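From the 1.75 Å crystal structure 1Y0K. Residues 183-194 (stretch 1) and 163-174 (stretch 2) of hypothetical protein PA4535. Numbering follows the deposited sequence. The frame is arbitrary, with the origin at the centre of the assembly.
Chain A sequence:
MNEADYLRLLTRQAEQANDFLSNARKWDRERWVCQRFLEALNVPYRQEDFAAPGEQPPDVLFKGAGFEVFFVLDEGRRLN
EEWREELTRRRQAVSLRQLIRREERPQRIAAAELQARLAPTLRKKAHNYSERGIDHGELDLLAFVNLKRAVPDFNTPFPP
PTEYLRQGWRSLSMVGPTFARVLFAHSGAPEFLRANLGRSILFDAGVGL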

# COMPACT_ATOMS: atom_id res chain seq x y z
N LEU A 183 -1.78 6.85 -4.91
CA LEU A 183 -0.78 7.87 -5.28
C LEU A 183 -0.95 8.35 -6.71
O LEU A 183 -0.86 9.55 -6.97
CB LEU A 183 0.65 7.39 -5.05
CG LEU A 183 1.04 7.02 -3.62
CD1 LEU A 183 2.54 6.80 -3.52
CD2 LEU A 183 0.61 8.11 -2.63
N PHE A 184 -1.16 7.41 -7.62
CA PHE A 184 -1.48 7.74 -9.01
C PHE A 184 -2.18 6.56 -9.67
O PHE A 184 -2.05 5.43 -9.23
CB PHE A 184 -0.24 8.19 -9.81
CG PHE A 184 0.74 7.08 -10.15
CD1 PHE A 184 0.54 6.25 -11.26
CD2 PHE A 184 1.90 6.91 -9.40
CE1 PHE A 184 1.46 5.25 -11.58
CE2 PHE A 184 2.84 5.93 -9.72
CZ PHE A 184 2.62 5.09 -10.81
N ALA A 185 -2.93 6.85 -10.73
CA ALA A 185 -3.57 5.79 -11.50
C ALA A 185 -3.83 6.30 -12.90
O ALA A 185 -4.47 7.35 -13.07
CB ALA A 185 -4.86 5.35 -10.84
N HIS A 186 -3.29 5.59 -13.89
CA HIS A 186 -3.45 5.98 -15.28
C HIS A 186 -4.87 5.71 -15.78
O HIS A 186 -5.62 4.96 -15.16
CB HIS A 186 -2.44 5.25 -16.18
CG HIS A 186 -1.06 5.79 -16.09
ND1 HIS A 186 -0.64 6.89 -16.82
CD2 HIS A 186 0.02 5.38 -15.39
CE1 HIS A 186 0.64 7.13 -16.56
NE2 HIS A 186 1.06 6.22 -15.70
N SER A 187 -5.21 6.32 -16.91
CA SER A 187 -6.56 6.21 -17.46
C SER A 187 -7.08 4.78 -17.61
O SER A 187 -8.29 4.54 -17.48
CB SER A 187 -6.64 6.96 -18.80
OG SER A 187 -5.83 6.33 -19.78
N GLY A 188 -6.18 3.84 -17.86
CA GLY A 188 -6.52 2.42 -17.99
C GLY A 188 -6.75 1.65 -16.70
O GLY A 188 -7.23 0.52 -16.72
N ALA A 189 -6.41 2.27 -15.57
CA ALA A 189 -6.57 1.65 -14.25
C ALA A 189 -8.05 1.48 -13.91
O ALA A 189 -8.88 2.26 -14.39
CB ALA A 189 -5.86 2.48 -13.18
N PRO A 190 -8.39 0.44 -13.13
CA PRO A 190 -9.75 0.27 -12.63
C PRO A 190 -10.35 1.57 -12.11
O PRO A 190 -9.66 2.38 -11.49
CB PRO A 190 -9.56 -0.70 -11.47
CG PRO A 190 -8.45 -1.57 -11.93
CD PRO A 190 -7.51 -0.67 -12.69
N GLU A 191 -11.64 1.76 -12.36
CA GLU A 191 -12.29 3.01 -11.98
C GLU A 191 -12.22 3.30 -10.48
O GLU A 191 -12.11 4.47 -10.09
CB GLU A 191 -13.73 3.01 -12.49
CG GLU A 191 -14.47 4.31 -12.26
CD GLU A 191 -15.97 4.09 -12.25
OE1 GLU A 191 -16.41 3.04 -11.75
OE2 GLU A 191 -16.70 4.98 -12.74
N PHE A 192 -12.27 2.26 -9.64
CA PHE A 192 -12.20 2.46 -8.19
C PHE A 192 -10.89 3.09 -7.73
O PHE A 192 -10.86 3.82 -6.75
CB PHE A 192 -12.57 1.20 -7.38
CG PHE A 192 -11.53 0.10 -7.43
CD1 PHE A 192 -10.45 0.08 -6.55
CD2 PHE A 192 -11.66 -0.95 -8.34
CE1 PHE A 192 -9.50 -0.94 -6.59
CE2 PHE A 192 -10.71 -2.00 -8.39
CZ PHE A 192 -9.63 -1.98 -7.51
N LEU A 193 -9.81 2.83 -8.47
CA LEU A 193 -8.54 3.52 -8.20
C LEU A 193 -8.61 4.99 -8.62
O LEU A 193 -8.28 5.88 -7.83
CB LEU A 193 -7.38 2.80 -8.90
CG LEU A 193 -7.06 1.42 -8.32
CD1 LEU A 193 -6.00 0.71 -9.16
CD2 LEU A 193 -6.60 1.53 -6.85
N ARG A 194 -9.05 5.24 -9.85
CA ARG A 194 -9.12 6.60 -10.38
C ARG A 194 -10.05 7.49 -9.56
O ARG A 194 -9.74 8.67 -9.33
CB ARG A 194 -9.53 6.57 -11.85
CG ARG A 194 -8.34 6.15 -12.72
CD ARG A 194 -8.62 6.23 -14.21
NE ARG A 194 -9.63 5.25 -14.61
CZ ARG A 194 -10.89 5.55 -14.88
NH1 ARG A 194 -11.31 6.81 -14.80
NH2 ARG A 194 -11.74 4.59 -15.22
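Stretch 2 (163-174) EYLRQGWRSLSM

Stretch 2 enters as the end of a helix, leaves helical geometry at Gly 168 (phi 94°), and becomes a strand at Ser 171–Met 174. This strand lies antiparallel to strand Leu 183–Ala 185 of stretch 1, with 146° between their N-to-C directions and a closest axial approach of 4.7 Å. Phe 184 and Leu 172 form the hydrogen-bonded pair: Leu 172 N donates to Phe 184 O (3.0 Å), and Leu 172 O accepts from both Phe 184 N (3.3 Å) and Leu 183 N (2.8 Å). Ala 185 faces Ser 171 as the non-hydrogen-bonded pair, and beyond it His 186 N donates to Arg 170 O (2.8 Å, nearly linear). Stretch 1 then turns through a type I turn, His 186–Ala 189, into the helix that starts at Glu 191.

The Phe 184 side chain lies on the same sheet face as Leu 172. Its ring carries Leu 165 CD2 over one face, 3.6 Å from the centroid in a CH-pi contact, while Trp 169 O meets the edge at CE1 (3.3 Å). One water bridges His 186 NE2 (2.7 Å) to Leu 165 O and Trp 169 O (2.8 Å each). On the face that carries Ala 185 and Ser 171, Leu 193 CD1 approaches Ser 171 OG (3.4 Å). Arg 170 starts out away from stretch 1, but its end comes back to lie beside Gly 188, Ala 189 and Pro 190, with Pro 190 CD over one face of the guanidinium, 3.7 Å from Arg 170 NH2.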

# COMPACT_ATOMS: atom_id res chain seq x y z
N GLU A 163 9.21 9.83 -9.59
CA GLU A 163 10.10 8.70 -9.83
C GLU A 163 9.28 7.46 -10.12
O GLU A 163 9.64 6.65 -10.98
CB GLU A 163 11.05 8.45 -8.65
CG GLU A 163 12.12 7.40 -8.99
CD GLU A 163 13.01 7.00 -7.83
OE1 GLU A 163 13.11 7.73 -6.82
OE2 GLU A 163 13.63 5.92 -7.93
N TYR A 164 8.17 7.30 -9.42
CA TYR A 164 7.37 6.09 -9.54
C TYR A 164 6.54 6.11 -10.82
O TYR A 164 6.36 5.08 -11.47
CB TYR A 164 6.51 5.86 -8.29
CG TYR A 164 7.29 5.94 -6.98
CD1 TYR A 164 8.64 5.53 -6.90
CD2 TYR A 164 6.70 6.43 -5.84
CE1 TYR A 164 9.35 5.61 -5.70
CE2 TYR A 164 7.40 6.51 -4.63
CZ TYR A 164 8.72 6.11 -4.57
OH TYR A 164 9.39 6.21 -3.38
N LEU A 165 6.04 7.29 -11.17
CA LEU A 165 5.40 7.50 -12.48
C LEU A 165 6.35 7.09 -13.61
O LEU A 165 5.96 6.36 -14.52
CB LEU A 165 4.97 8.95 -12.66
CG LEU A 165 3.69 9.41 -11.95
CD1 LEU A 165 3.64 10.93 -11.87
CD2 LEU A 165 2.46 8.87 -12.69
N ARG A 166 7.60 7.55 -13.53
CA ARG A 166 8.61 7.23 -14.55
C ARG A 166 8.94 5.73 -14.67
O ARG A 166 9.40 5.28 -15.71
CB ARG A 166 9.88 8.08 -14.35
CG ARG A 166 9.69 9.54 -14.76
CD ARG A 166 11.01 10.25 -15.04
NE ARG A 166 11.77 10.49 -13.82
CZ ARG A 166 11.67 11.58 -13.06
NH1 ARG A 166 10.83 12.56 -13.39
NH2 ARG A 166 12.41 11.69 -11.96
N GLN A 167 8.68 4.96 -13.62
CA GLN A 167 8.94 3.50 -13.64
C GLN A 167 7.93 2.72 -14.48
O GLN A 167 8.16 1.54 -14.82
CB GLN A 167 9.01 2.94 -12.21
CG GLN A 167 10.27 3.38 -11.43
CD GLN A 167 10.19 3.11 -9.94
OE1 GLN A 167 9.10 2.85 -9.39
NE2 GLN A 167 11.34 3.18 -9.26
N GLY A 168 6.81 3.37 -14.81
CA GLY A 168 5.84 2.86 -15.79
C GLY A 168 4.67 2.05 -15.28
O GLY A 168 3.87 1.55 -16.08
N TRP A 169 4.53 1.92 -13.96
CA TRP A 169 3.37 1.22 -13.37
C TRP A 169 2.04 1.83 -13.80
O TRP A 169 1.95 3.04 -14.04
CB TRP A 169 3.42 1.25 -11.83
CG TRP A 169 4.77 1.05 -11.25
CD1 TRP A 169 5.50 1.97 -10.54
CD2 TRP A 169 5.57 -0.13 -11.34
NE1 TRP A 169 6.71 1.42 -10.16
CE2 TRP A 169 6.78 0.14 -10.66
CE3 TRP A 169 5.40 -1.38 -11.94
CZ2 TRP A 169 7.80 -0.80 -10.55
CZ3 TRP A 169 6.41 -2.31 -11.83
CH2 TRP A 169 7.60 -2.02 -11.14
N ARG A 170 0.99 1.01 -13.87
CA ARG A 170 -0.34 1.53 -14.18
C ARG A 170 -0.91 2.41 -13.05
O ARG A 170 -1.58 3.41 -13.29
CB ARG A 170 -1.32 0.40 -14.47
CG ARG A 170 -2.66 0.93 -14.97
CD ARG A 170 -3.49 -0.14 -15.61
NE ARG A 170 -3.96 -1.13 -14.64
CZ ARG A 170 -4.66 -2.20 -14.99
NH1 ARG A 170 -4.95 -2.40 -16.28
NH2 ARG A 170 -5.05 -3.08 -14.08
N SER A 171 -0.61 2.01 -11.82
CA SER A 171 -1.07 2.72 -10.63
C SER A 171 -0.19 2.35 -9.45
O SER A 171 0.54 1.35 -9.49
CB SER A 171 -2.55 2.39 -10.33
OG SER A 171 -2.71 1.07 -9.83
N LEU A 172 -0.24 3.17 -8.41
CA LEU A 172 0.51 2.90 -7.19
C LEU A 172 -0.34 3.41 -6.05
O LEU A 172 -0.80 4.56 -6.09
CB LEU A 172 1.86 3.62 -7.19
CG LEU A 172 2.70 3.58 -5.90
CD1 LEU A 172 3.07 2.15 -5.49
CD2 LEU A 172 3.94 4.42 -6.07
N SER A 173 -0.53 2.55 -5.06
CA SER A 173 -1.32 2.87 -3.89
C SER A 173 -0.59 2.39 -2.65
O SER A 173 0.25 1.49 -2.72
CB SER A 173 -2.70 2.20 -3.96
OG SER A 173 -3.39 2.56 -5.15
N MSE A 174 -0.91 3.01 -1.51
CA MSE A 174 -0.39 2.60 -0.20
C MSE A 174 -1.54 2.34 0.77
O MSE A 174 -2.58 3.00 0.74
CB MSE A 174 0.48 3.69 0.43
CG MSE A 174 1.73 4.11 -0.33
SE MSE A 174 2.51 5.52 0.58
CE MSE A 174 1.27 6.75 0.50
O HOH W 1 3.45 5.24 -14.85